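Local coordinates for NikO protein (Streptomyces tendae, PDB 4FQD) that belongs to the enolpyruvyl transferases, is essential in nikkomycin biosynthesis and probably transfers the enolpyruvyl group of phosphoenolpyruvate to a hydroxyl-bearing acceptor, at residues 270-275 with 307-312; 276-281 with 419-424; 347-352 with 395-400; 369-374 with 412-417; 380-385 with 389-394. The protein carries 4 engineered substitutions. All coordinates share one frame; numbering follows the deposited sequence.

How the contacts relate
From the N terminus, helix 265-278 opens two loops in succession. Contact 1 closes the shorter one as the chain returns through 307-312, on the sheet edge strand 311-313. Contact 2 crosses it, opening before contact 1 closes and ending only at 419-424; the remaining three contacts lie within this long excursion. Contact 3 opens at helix 344-351 and closes at 395-400, while contact 4 opens later, at 369-374, and closes later, at 412-417, so the two cross. Contact 5, the hairpin 380-385 with 389-394, sits within both. Together they tie helices 265-278, 344-351 and 409-419 to one another and to two surrounding sheets.

Contact 1: 270-275 with 307-312; sequences TWICAG and MGVRVD
Two residues ahead of Ile272, whose methyl meets Val311 in this contact, Thr270 OG1 is gripped twice: it is hydrogen-bonded to Ile266 O, one turn back along helix 265-278, and to the hydroxyl of Tyr438. A threonine suits this buried helical site because the hydroxyl finds both partners without disturbing the helical backbone hydrogen bonds, among which Ala274 N bonds to Thr270 O at 3.0 Å. The contact itself is wholly apolar. Ile272 CG2 stands anti to its backbone N (chi1, defined on CG1, is -68°), and this branch carries the meeting: it lies 3.8 Å from Val311 CG2 and, more loosely, 4.5 Å from Val309 CG1. The side chains of Ile272 and Val311 cross at about a right angle, so they share one methyl-to-methyl touch and do not lie alongside each other. Branched aliphatic residues fit here, being compact and without polar needs; Phe301 and Leu304 of helix 298-307 fill in around them. A Schellman motif with Gly308 as its C-prime residue ends helix 298-307: Val309 N bonds to Leu304 O and Gly308 N to Asp305 O. Gly308 takes the positive phi, 99°, where any side chain would run into the carbonyl oxygen of Met307. On the outer side, Arg310 NE meets Asp312 OD1 edge-on in the guanidinium plane, a weak salt bridge of 3.3 Å, while Asp312 OD2 bonds to His321. The arrangement is that of a helix packed against the edge strand of a mixed sheet, as expected of the inverse alpha/beta barrel of enolpyruvyl transferases.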
# COMPACT_ATOMS: atom_id res chain seq x y z
N THR A 270 3.81 7.28 -19.70
CA THR A 270 2.68 7.66 -20.53
C THR A 270 2.66 6.89 -21.85
O THR A 270 1.61 6.42 -22.29
CB THR A 270 2.67 9.17 -20.83
OG1 THR A 270 2.69 9.90 -19.60
CG2 THR A 270 1.44 9.56 -21.63
N TRP A 271 3.82 6.77 -22.48
CA TRP A 271 3.92 6.08 -23.77
C TRP A 271 3.80 4.57 -23.63
O TRP A 271 3.27 3.90 -24.52
CB TRP A 271 5.21 6.46 -24.49
CG TRP A 271 5.20 7.85 -25.03
CD1 TRP A 271 6.05 8.87 -24.70
CD2 TRP A 271 4.29 8.39 -26.00
NE1 TRP A 271 5.72 10.01 -25.40
CE2 TRP A 271 4.64 9.74 -26.20
CE3 TRP A 271 3.20 7.87 -26.71
CZ2 TRP A 271 3.96 10.56 -27.09
CZ3 TRP A 271 2.52 8.69 -27.59
CH2 TRP A 271 2.90 10.02 -27.77
N ILE A 272 4.30 4.02 -22.53
CA ILE A 272 4.16 2.60 -22.25
C ILE A 272 2.68 2.27 -22.07
O ILE A 272 2.19 1.26 -22.59
CB ILE A 272 4.95 2.18 -20.99
CG1 ILE A 272 6.45 2.30 -21.25
CG2 ILE A 272 4.59 0.76 -20.58
CD1 ILE A 272 7.30 2.00 -20.04
N CYS A 273 1.97 3.13 -21.35
CA CYS A 273 0.53 2.97 -21.15
C CYS A 273 -0.20 3.05 -22.48
O CYS A 273 -1.14 2.29 -22.73
CB CYS A 273 0.01 4.05 -20.20
SG CYS A 273 -1.79 4.03 -19.97
N ALA A 274 0.23 3.96 -23.34
CA ALA A 274 -0.38 4.15 -24.65
C ALA A 274 -0.10 2.97 -25.58
O ALA A 274 -1.00 2.50 -26.28
CB ALA A 274 0.11 5.45 -25.28
N GLY A 275 1.14 2.49 -25.57
CA GLY A 275 1.54 1.38 -26.41
C GLY A 275 0.82 0.08 -26.07
O GLY A 275 0.46 -0.69 -26.96
N MET A 307 1.66 -6.89 -13.38
CA MET A 307 0.40 -6.79 -14.12
C MET A 307 0.43 -7.65 -15.38
O MET A 307 -0.62 -7.97 -15.94
CB MET A 307 0.09 -5.34 -14.47
CG MET A 307 -0.08 -4.43 -13.27
SD MET A 307 -0.56 -2.74 -13.70
CE MET A 307 -2.30 -2.97 -14.08
N GLY A 308 1.63 -8.02 -15.82
CA GLY A 308 1.78 -8.83 -17.01
C GLY A 308 2.13 -8.00 -18.23
O GLY A 308 2.04 -8.48 -19.36
N VAL A 309 2.53 -6.76 -18.00
CA VAL A 309 2.92 -5.86 -19.09
C VAL A 309 4.33 -6.15 -19.57
O VAL A 309 5.28 -6.16 -18.78
CB VAL A 309 2.82 -4.38 -18.65
CG1 VAL A 309 3.48 -3.47 -19.68
CG2 VAL A 309 1.36 -3.98 -18.44
N ARG A 310 4.48 -6.39 -20.87
CA ARG A 310 5.79 -6.67 -21.44
C ARG A 310 6.43 -5.43 -22.04
O ARG A 310 5.87 -4.79 -22.93
CB ARG A 310 5.70 -7.77 -22.51
CG ARG A 310 6.98 -7.94 -23.30
CD ARG A 310 6.87 -9.02 -24.36
NE ARG A 310 8.05 -9.04 -25.22
CZ ARG A 310 8.26 -9.93 -26.19
NH1 ARG A 310 7.38 -10.89 -26.41
NH2 ARG A 310 9.36 -9.86 -26.92
N VAL A 311 7.62 -5.09 -21.55
CA VAL A 311 8.39 -3.98 -22.09
C VAL A 311 9.84 -4.38 -22.32
O VAL A 311 10.55 -4.74 -21.38
CB VAL A 311 8.36 -2.75 -21.16
CG1 VAL A 311 9.31 -1.68 -21.67
CG2 VAL A 311 6.94 -2.21 -21.04
N ASP A 312 10.28 -4.33 -23.58
CA ASP A 312 11.67 -4.63 -23.91
C ASP A 312 12.54 -3.41 -23.64
O ASP A 312 12.33 -2.35 -24.22
CB ASP A 312 11.78 -5.03 -25.38
CG ASP A 312 10.94 -6.25 -25.72
OD1 ASP A 312 10.76 -7.11 -24.84
OD2 ASP A 312 10.46 -6.34 -26.87

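Contact 2: 276-281 with 419-424; sequences VLLADE and ALAVPG
Leu278 and Leu420 meet with their side chains crossed at about a right angle, and the fork of Leu278 divides its work between two neighbours. One prong, CD1, rests against Leu420, 3.8 Å from its CB and 3.9 Å from its CD1. The other prong, CD2, reaches Ala421, lying 3.9 Å from its CB and close to its backbone N as well. Leu278 can do this because CG is anti to the carbonyl carbon (chi1 -56°), which carries the fork outward from the C-terminal part of its helix to reach both Leu420 and Ala421. Leucine is apt for this, since its two terminal methyls point in different directions, and alanine at 421 is small enough to let the backbone come near. An alanine in place of Leu278 has neither terminal methyl and would probably leave a gap beside Leu420 and Ala421. Leu420 also packs on Ile18 of strand 14-19, and Tyr353 packs on both Leu277 and Ala421. The bond from Val422 N to Ala419 O, at 3.1 Å, closes the turn that carries Leu420 and Ala421. An inverse gamma turn centred on Pro423 follows, with Gly424 N bonded to Val422 O at 2.7 Å; the proline ring favours the phi of that turn. Backbone bonds from Leu278 to Leu24 and from Leu420 to Gly21 place both pieces beside the same loop after strand 14-19. The pattern sets the C-terminal part of helix 265-278 against the loop after helix 409-419 in the inverse alpha/beta barrel, where helices lie inside and sheets outside.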
# COMPACT_ATOMS: atom_id res chain seq x y z
N VAL A 276 0.61 -0.15 -24.78
CA VAL A 276 -0.05 -1.36 -24.32
C VAL A 276 -1.54 -1.38 -24.68
O VAL A 276 -2.08 -2.42 -25.06
CB VAL A 276 0.12 -1.54 -22.79
CG1 VAL A 276 -0.81 -2.62 -22.26
CG2 VAL A 276 1.57 -1.87 -22.45
N LEU A 277 -2.18 -0.22 -24.58
CA LEU A 277 -3.64 -0.15 -24.71
C LEU A 277 -4.14 0.35 -26.07
O LEU A 277 -5.28 0.08 -26.44
CB LEU A 277 -4.22 0.72 -23.60
CG LEU A 277 -3.92 0.28 -22.16
CD1 LEU A 277 -4.55 1.22 -21.16
CD2 LEU A 277 -4.39 -1.15 -21.94
N LEU A 278 -3.31 1.09 -26.80
CA LEU A 278 -3.77 1.75 -28.02
C LEU A 278 -3.08 1.28 -29.30
O LEU A 278 -3.62 1.46 -30.39
CB LEU A 278 -3.64 3.27 -27.89
CG LEU A 278 -4.36 3.90 -26.69
CD1 LEU A 278 -4.12 5.40 -26.65
CD2 LEU A 278 -5.85 3.59 -26.72
N ALA A 279 -1.91 0.67 -29.17
CA ALA A 279 -1.15 0.24 -30.34
C ALA A 279 -1.52 -1.17 -30.79
O ALA A 279 -2.03 -1.96 -29.99
CB ALA A 279 0.35 0.34 -30.07
N ASP A 280 -1.27 -1.48 -32.05
CA ASP A 280 -1.51 -2.82 -32.58
C ASP A 280 -0.19 -3.52 -32.89
O ASP A 280 -0.15 -4.72 -33.15
CB ASP A 280 -2.41 -2.78 -33.81
CG ASP A 280 -1.85 -1.90 -34.91
OD1 ASP A 280 -1.00 -1.05 -34.60
OD2 ASP A 280 -2.27 -2.06 -36.08
N GLU A 281 0.89 -2.75 -32.87
CA GLU A 281 2.24 -3.29 -32.99
C GLU A 281 3.10 -2.72 -31.86
O GLU A 281 2.78 -1.66 -31.33
CB GLU A 281 2.85 -2.94 -34.35
CG GLU A 281 2.36 -3.82 -35.49
CD GLU A 281 2.72 -5.28 -35.31
OE1 GLU A 281 3.91 -5.58 -35.05
OE2 GLU A 281 1.82 -6.14 -35.43
N ALA A 419 -9.82 8.06 -23.88
CA ALA A 419 -10.77 8.48 -24.91
C ALA A 419 -10.43 7.86 -26.26
O ALA A 419 -11.32 7.55 -27.05
CB ALA A 419 -10.79 10.00 -25.02
N LEU A 420 -9.14 7.68 -26.52
CA LEU A 420 -8.68 7.10 -27.78
C LEU A 420 -9.04 5.62 -27.88
O LEU A 420 -8.98 5.03 -28.96
CB LEU A 420 -7.17 7.29 -27.94
CG LEU A 420 -6.69 8.71 -28.24
CD1 LEU A 420 -5.18 8.80 -28.17
CD2 LEU A 420 -7.19 9.15 -29.61
N ALA A 421 -9.41 5.01 -26.76
CA ALA A 421 -9.82 3.61 -26.74
C ALA A 421 -11.30 3.48 -27.06
O ALA A 421 -11.75 2.44 -27.54
CB ALA A 421 -9.50 2.99 -25.40
N VAL A 422 -12.06 4.53 -26.78
CA VAL A 422 -13.51 4.52 -26.99
C VAL A 422 -13.87 4.70 -28.46
O VAL A 422 -13.54 5.71 -29.07
CB VAL A 422 -14.20 5.63 -26.17
CG1 VAL A 422 -15.66 5.74 -26.55
CG2 VAL A 422 -14.03 5.38 -24.68
N PRO A 423 -14.57 3.70 -29.03
CA PRO A 423 -14.98 3.75 -30.44
C PRO A 423 -16.11 4.75 -30.67
O PRO A 423 -17.24 4.35 -30.97
CB PRO A 423 -15.48 2.32 -30.69
CG PRO A 423 -15.95 1.85 -29.36
CD PRO A 423 -15.01 2.47 -28.36
N GLY A 424 -15.80 6.03 -30.54
CA GLY A 424 -16.80 7.08 -30.72
C GLY A 424 -16.22 8.46 -30.48
O GLY A 424 -15.00 8.63 -30.43

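Contact 3: 347-352 with 395-400; sequences LALLGA and CPPHRP
The link from strand 388-393 to strand 402-405 passes the C-terminal part of helix 344-351, and there Ala352 and Cys395 are joined. Cys395 N donates to Ala352 O over 2.7 Å; the bond is nearly straight (166° at the hydrogen) and enters in the carbonyl plane, on a lone pair. Beside it, Ala352 CB packs 3.9 Å from Cys395 SG and 3.6 Å from Cys395 O. The sulfur lies between its own backbone N and carbonyl carbon (chi1 55°), which sets it against Ala352. Alanine suits the site because its single methyl permits so near an approach of the two backbones. Farther along, Leu349 CD1 makes a loose touch with Pro397 CG, while Leu349 also packs on Val414 and Leu417 of helix 409-419. The paired prolines stiffen the extended link, and His398 ND1 donates to Pro396 O at 3.1 Å, the oxygen lying in the plane of the imidazole. Pro396 has no N-H to give, so across the contact the polar hold on Ala352 O comes from Cys395 alone: one short, straight bond pins the link to the helix, and weak apolar touches line its sides.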
# COMPACT_ATOMS: atom_id res chain seq x y z
N LEU A 347 -1.40 3.98 -14.28
CA LEU A 347 -1.49 2.63 -13.75
C LEU A 347 -2.94 2.29 -13.43
O LEU A 347 -3.34 1.12 -13.47
CB LEU A 347 -0.62 2.48 -12.51
CG LEU A 347 0.88 2.73 -12.74
CD1 LEU A 347 1.64 2.70 -11.43
CD2 LEU A 347 1.43 1.70 -13.71
N ALA A 348 -3.72 3.32 -13.11
CA ALA A 348 -5.14 3.15 -12.85
C ALA A 348 -5.87 2.76 -14.13
O ALA A 348 -6.77 1.92 -14.11
CB ALA A 348 -5.73 4.42 -12.27
N LEU A 349 -5.48 3.38 -15.23
CA LEU A 349 -6.07 3.08 -16.53
C LEU A 349 -5.73 1.65 -16.96
O LEU A 349 -6.57 0.95 -17.52
CB LEU A 349 -5.60 4.08 -17.59
CG LEU A 349 -6.14 3.88 -19.00
CD1 LEU A 349 -7.66 3.84 -19.00
CD2 LEU A 349 -5.63 4.98 -19.92
N LEU A 350 -4.49 1.24 -16.70
CA LEU A 350 -4.06 -0.12 -16.99
C LEU A 350 -4.83 -1.12 -16.13
O LEU A 350 -5.09 -2.25 -16.56
CB LEU A 350 -2.56 -0.27 -16.75
CG LEU A 350 -1.63 0.42 -17.74
CD1 LEU A 350 -0.19 0.36 -17.25
CD2 LEU A 350 -1.75 -0.20 -19.12
N GLY A 351 -5.19 -0.70 -14.92
CA GLY A 351 -5.93 -1.55 -14.01
C GLY A 351 -7.33 -1.85 -14.50
O GLY A 351 -7.93 -2.86 -14.13
N ALA A 352 -7.86 -0.98 -15.36
CA ALA A 352 -9.18 -1.17 -15.94
C ALA A 352 -9.19 -2.35 -16.90
O ALA A 352 -10.25 -2.87 -17.25
CB ALA A 352 -9.65 0.09 -16.64
N CYS A 395 -12.88 -3.27 -16.58
CA CYS A 395 -13.83 -2.20 -16.87
C CYS A 395 -13.25 -1.19 -17.86
O CYS A 395 -13.11 -0.01 -17.53
CB CYS A 395 -14.25 -1.49 -15.58
SG CYS A 395 -12.87 -0.85 -14.60
N PRO A 396 -12.92 -1.65 -19.07
CA PRO A 396 -12.28 -0.76 -20.05
C PRO A 396 -13.25 0.32 -20.52
O PRO A 396 -14.45 0.08 -20.59
CB PRO A 396 -11.94 -1.70 -21.20
CG PRO A 396 -12.94 -2.78 -21.11
CD PRO A 396 -13.22 -2.98 -19.65
N PRO A 397 -12.72 1.52 -20.83
CA PRO A 397 -13.54 2.64 -21.30
C PRO A 397 -14.20 2.32 -22.63
O PRO A 397 -13.54 1.78 -23.53
CB PRO A 397 -12.53 3.78 -21.46
CG PRO A 397 -11.22 3.10 -21.64
CD PRO A 397 -11.29 1.86 -20.79
N HIS A 398 -15.48 2.63 -22.77
CA HIS A 398 -16.22 2.29 -23.98
C HIS A 398 -17.32 3.29 -24.32
O HIS A 398 -17.71 3.42 -25.48
CB HIS A 398 -16.80 0.88 -23.88
CG HIS A 398 -17.81 0.72 -22.77
ND1 HIS A 398 -17.44 0.44 -21.47
CD2 HIS A 398 -19.16 0.81 -22.78
CE1 HIS A 398 -18.53 0.36 -20.72
NE2 HIS A 398 -19.58 0.58 -21.49
N ARG A 399 -17.81 4.00 -23.31
CA ARG A 399 -18.92 4.94 -23.50
C ARG A 399 -18.49 6.20 -24.26
O ARG A 399 -17.63 6.95 -23.80
CB ARG A 399 -19.53 5.32 -22.16
CG ARG A 399 -20.12 4.14 -21.40
CD ARG A 399 -20.55 4.54 -20.00
NE ARG A 399 -21.05 3.40 -19.24
CZ ARG A 399 -21.30 3.42 -17.93
NH1 ARG A 399 -21.09 4.53 -17.24
NH2 ARG A 399 -21.74 2.33 -17.32
N PRO A 400 -19.10 6.43 -25.43
CA PRO A 400 -18.83 7.61 -26.25
C PRO A 400 -19.83 8.74 -25.98
O PRO A 400 -20.79 8.55 -25.24
CB PRO A 400 -19.04 7.08 -27.67
CG PRO A 400 -20.15 6.10 -27.51
CD PRO A 400 -20.00 5.48 -26.13

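Contact 4: 369-374 with 412-417; sequences FGFAPE and AAVLLL
Phe371 and Leu415 mark the nearest backbone approach, their CA atoms 7.3 Å apart, where the entrance to helix 372-378 faces the middle of helix 409-419. Residues Phe369 to Ala372 form a type I beta turn, closed by Ala372 N to Phe369 O at 3.1 Å, which swings the chain into its helix. Pro373 fits the first helical turn, where a missing N-H costs nothing. From the other helix, Val414 and Leu415 both point across. Leu415 grasps Glu374 with both methyls: CD2 is 3.6 Å and CD1 3.7 Å from Glu374 CB, and Leu415 CD1 also reaches Glu374 CG at 4.0 Å. The two side chains slant across each other, so only the aliphatic root of the glutamate is used. Its chain then folds at chi2 (-56°), taking the carboxylate away from the leucine to accept a hydrogen bond from the backbone N of Arg405 at OE1. Phe371 touches Val414 chiefly through CB, 4.1 Å from CG1, with the valine methyl set obliquely to the ring. With CG between its backbone N and carbonyl carbon (chi1 59°), the ring turns toward Gln344 and Pro345 of helix 344-351, and its CE1 comes up to the edge of the Phe369 ring. The beta-branched valine offers a short methyl to the root of the phenylalanine while the ring itself serves other neighbours. Chemically, then, the contact is a division of labour: the glutamate gives its methylenes to the apolar interface and its charge to a backbone N-H beyond it, so its aliphatic part is matched to leucine and its polar end has a mate.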
# COMPACT_ATOMS: atom_id res chain seq x y z
N PHE A 369 -6.98 12.40 -7.19
CA PHE A 369 -7.73 11.39 -7.92
C PHE A 369 -8.86 12.09 -8.67
O PHE A 369 -9.95 11.53 -8.83
CB PHE A 369 -8.30 10.34 -6.97
CG PHE A 369 -7.25 9.48 -6.33
CD1 PHE A 369 -6.17 9.02 -7.06
CD2 PHE A 369 -7.34 9.13 -4.99
CE1 PHE A 369 -5.20 8.23 -6.48
CE2 PHE A 369 -6.37 8.33 -4.40
CZ PHE A 369 -5.30 7.88 -5.14
N GLY A 370 -8.60 13.31 -9.11
CA GLY A 370 -9.59 14.11 -9.81
C GLY A 370 -9.91 13.59 -11.21
O GLY A 370 -10.87 14.03 -11.83
N PHE A 371 -9.09 12.67 -11.69
CA PHE A 371 -9.31 12.06 -13.00
C PHE A 371 -10.36 10.94 -12.91
O PHE A 371 -10.98 10.58 -13.91
CB PHE A 371 -8.00 11.50 -13.56
CG PHE A 371 -7.35 10.47 -12.67
CD1 PHE A 371 -6.44 10.85 -11.69
CD2 PHE A 371 -7.63 9.13 -12.82
CE1 PHE A 371 -5.84 9.91 -10.88
CE2 PHE A 371 -7.04 8.18 -12.01
CZ PHE A 371 -6.14 8.57 -11.04
N ALA A 372 -10.54 10.41 -11.70
CA ALA A 372 -11.44 9.28 -11.48
C ALA A 372 -12.91 9.49 -11.89
O ALA A 372 -13.47 8.63 -12.57
CB ALA A 372 -11.34 8.79 -10.02
N PRO A 373 -13.53 10.61 -11.49
CA PRO A 373 -14.93 10.79 -11.89
C PRO A 373 -15.09 10.94 -13.41
O PRO A 373 -16.16 10.67 -13.94
CB PRO A 373 -15.34 12.09 -11.19
CG PRO A 373 -14.38 12.23 -10.06
CD PRO A 373 -13.09 11.69 -10.58
N GLU A 374 -14.02 11.37 -14.08
CA GLU A 374 -14.06 11.54 -15.52
C GLU A 374 -13.89 10.20 -16.23
O GLU A 374 -14.51 9.96 -17.27
CB GLU A 374 -12.98 12.53 -15.98
CG GLU A 374 -13.11 13.90 -15.34
CD GLU A 374 -14.47 14.52 -15.57
OE1 GLU A 374 -14.88 14.64 -16.75
OE2 GLU A 374 -15.13 14.89 -14.58
N ALA A 412 -5.25 15.18 -17.66
CA ALA A 412 -5.52 15.47 -19.06
C ALA A 412 -4.94 14.38 -19.97
O ALA A 412 -5.55 14.00 -20.97
CB ALA A 412 -4.96 16.83 -19.44
N ALA A 413 -3.76 13.89 -19.61
CA ALA A 413 -3.08 12.88 -20.41
C ALA A 413 -3.80 11.54 -20.36
O ALA A 413 -4.03 10.91 -21.40
CB ALA A 413 -1.64 12.73 -19.95
N VAL A 414 -4.16 11.10 -19.16
CA VAL A 414 -4.79 9.79 -18.99
C VAL A 414 -6.21 9.75 -19.55
O VAL A 414 -6.67 8.70 -20.01
CB VAL A 414 -4.77 9.33 -17.50
CG1 VAL A 414 -5.74 10.16 -16.66
CG2 VAL A 414 -5.09 7.85 -17.40
N LEU A 415 -6.90 10.89 -19.53
CA LEU A 415 -8.23 10.97 -20.11
C LEU A 415 -8.16 10.90 -21.63
O LEU A 415 -9.01 10.29 -22.28
CB LEU A 415 -8.93 12.26 -19.68
CG LEU A 415 -9.40 12.33 -18.23
CD1 LEU A 415 -10.10 13.65 -17.94
CD2 LEU A 415 -10.30 11.15 -17.91
N LEU A 416 -7.13 11.53 -22.19
CA LEU A 416 -6.92 11.54 -23.63
C LEU A 416 -6.61 10.14 -24.14
O LEU A 416 -7.07 9.74 -25.21
CB LEU A 416 -5.79 12.50 -23.99
CG LEU A 416 -5.46 12.66 -25.48
CD1 LEU A 416 -6.70 13.00 -26.27
CD2 LEU A 416 -4.39 13.72 -25.67
N LEU A 417 -5.83 9.39 -23.37
CA LEU A 417 -5.48 8.02 -23.73
C LEU A 417 -6.70 7.10 -23.65
O LEU A 417 -6.90 6.25 -24.52
CB LEU A 417 -4.37 7.48 -22.82
CG LEU A 417 -3.02 8.19 -22.88
CD1 LEU A 417 -2.02 7.52 -21.95
CD2 LEU A 417 -2.49 8.23 -24.31

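Contact 5: 380-385 with 389-394; sequences IRTAVD and LRVDGP
Arg390 and Ala383 exchange two backbone hydrogen bonds as an antiparallel hydrogen-bonded pair: Arg390 N to Ala383 O at 2.8 Å, fairly straight at 164°, and Ala383 N to Arg390 O at 2.9 Å, more bent at 141°. Asp392 N extends the ladder to Arg381 O at 3.1 Å. The Arg390 guanidinium lies with one face over Ala383 CB, which is 3.6 Å from CZ; alanine is small enough to let the flat group settle so low. The chain bends at chi2 and chi3 to bring it there, and NH1 forms a salt bridge to Asp392 OD2 at 2.9 Å, its hydrogen bond weak because strongly bent. The arginine's stronger polar partner is in the second subunit, where Ala185 O accepts from NE. A leucine in place of Arg390 would probably leave Asp392 and Ala185 O of the second subunit without their donor. The other face carries Thr382, Val384, Leu389 and Val391. Here Leu389 CD1 meets Val384 CG2 of its own non-hydrogen-bonded pair at 3.7 Å and reaches diagonally to Thr382 CB at 3.9 Å, while Thr382 OG1 bonds to Glu376. Thr382 and Val384 pack on Ala372 of helix 372-378, and Leu389 on Phe369 and Phe371 just before it. The hairpin forms one margin of a mixed sheet, strand 382-385 outermost and strand 388-393 paired inward with 356-362, with a helix on one face and the second subunit on the other.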
# COMPACT_ATOMS: atom_id res chain seq x y z
N ILE A 380 -15.35 3.21 -16.97
CA ILE A 380 -14.42 2.65 -16.00
C ILE A 380 -14.97 2.76 -14.58
O ILE A 380 -15.40 3.83 -14.15
CB ILE A 380 -13.05 3.35 -16.07
CG1 ILE A 380 -12.51 3.30 -17.51
CG2 ILE A 380 -12.06 2.72 -15.11
CD1 ILE A 380 -11.17 3.99 -17.69
N ARG A 381 -14.97 1.65 -13.85
CA ARG A 381 -15.51 1.60 -12.50
C ARG A 381 -14.45 1.95 -11.46
O ARG A 381 -13.47 1.23 -11.31
CB ARG A 381 -16.06 0.21 -12.20
CG ARG A 381 -16.94 -0.39 -13.29
CD ARG A 381 -18.39 0.02 -13.14
NE ARG A 381 -19.29 -1.03 -13.61
CZ ARG A 381 -19.66 -1.19 -14.87
NH1 ARG A 381 -19.22 -0.36 -15.80
NH2 ARG A 381 -20.48 -2.18 -15.21
N THR A 382 -14.65 3.06 -10.75
CA THR A 382 -13.71 3.47 -9.72
C THR A 382 -14.39 3.74 -8.38
O THR A 382 -15.61 3.90 -8.31
CB THR A 382 -12.93 4.75 -10.13
OG1 THR A 382 -13.84 5.85 -10.21
CG2 THR A 382 -12.24 4.55 -11.48
N ALA A 383 -13.59 3.78 -7.33
CA ALA A 383 -14.06 4.13 -5.99
C ALA A 383 -12.97 4.90 -5.27
O ALA A 383 -11.81 4.50 -5.28
CB ALA A 383 -14.45 2.89 -5.22
N VAL A 384 -13.35 6.02 -4.65
CA VAL A 384 -12.38 6.88 -3.97
C VAL A 384 -12.76 7.15 -2.52
O VAL A 384 -13.87 7.60 -2.23
CB VAL A 384 -12.23 8.24 -4.70
CG1 VAL A 384 -11.39 9.20 -3.89
CG2 VAL A 384 -11.64 8.03 -6.09
N ASP A 385 -11.84 6.86 -1.61
CA ASP A 385 -12.00 7.20 -0.20
C ASP A 385 -10.70 7.78 0.34
O ASP A 385 -9.75 7.04 0.60
CB ASP A 385 -12.43 5.98 0.62
CG ASP A 385 -12.96 6.35 1.99
OD1 ASP A 385 -12.80 7.52 2.40
OD2 ASP A 385 -13.54 5.47 2.67
N LEU A 389 -7.62 4.91 -3.97
CA LEU A 389 -8.40 4.74 -5.18
C LEU A 389 -8.45 3.27 -5.57
O LEU A 389 -7.42 2.59 -5.57
CB LEU A 389 -7.80 5.57 -6.32
CG LEU A 389 -8.26 5.21 -7.74
CD1 LEU A 389 -9.74 5.48 -7.92
CD2 LEU A 389 -7.44 5.98 -8.77
N ARG A 390 -9.64 2.78 -5.90
CA ARG A 390 -9.80 1.39 -6.30
C ARG A 390 -10.42 1.30 -7.69
O ARG A 390 -11.37 2.01 -8.00
CB ARG A 390 -10.66 0.63 -5.29
CG ARG A 390 -10.70 -0.87 -5.51
CD ARG A 390 -12.12 -1.39 -5.45
NE ARG A 390 -12.85 -0.87 -4.30
CZ ARG A 390 -14.15 -0.61 -4.29
NH1 ARG A 390 -14.88 -0.82 -5.38
NH2 ARG A 390 -14.73 -0.14 -3.20
N VAL A 391 -9.87 0.42 -8.52
CA VAL A 391 -10.41 0.18 -9.85
C VAL A 391 -10.93 -1.24 -9.96
O VAL A 391 -10.20 -2.20 -9.73
CB VAL A 391 -9.35 0.43 -10.95
CG1 VAL A 391 -9.91 0.07 -12.32
CG2 VAL A 391 -8.89 1.88 -10.92
N ASP A 392 -12.21 -1.38 -10.32
CA ASP A 392 -12.84 -2.69 -10.43
C ASP A 392 -12.73 -3.26 -11.83
O ASP A 392 -13.68 -3.21 -12.61
CB ASP A 392 -14.31 -2.61 -10.01
CG ASP A 392 -14.48 -2.38 -8.53
OD1 ASP A 392 -13.67 -2.91 -7.74
OD2 ASP A 392 -15.43 -1.66 -8.14
N GLY A 393 -11.57 -3.82 -12.15
CA GLY A 393 -11.35 -4.43 -13.45
C GLY A 393 -11.96 -5.82 -13.53
O GLY A 393 -12.10 -6.49 -12.50
N PRO A 394 -12.33 -6.26 -14.74
CA PRO A 394 -12.17 -5.52 -15.99
C PRO A 394 -13.27 -4.47 -16.18
O PRO A 394 -14.45 -4.76 -15.96
CB PRO A 394 -12.32 -6.60 -17.07
CG PRO A 394 -12.30 -7.92 -16.34
CD PRO A 394 -12.83 -7.62 -14.98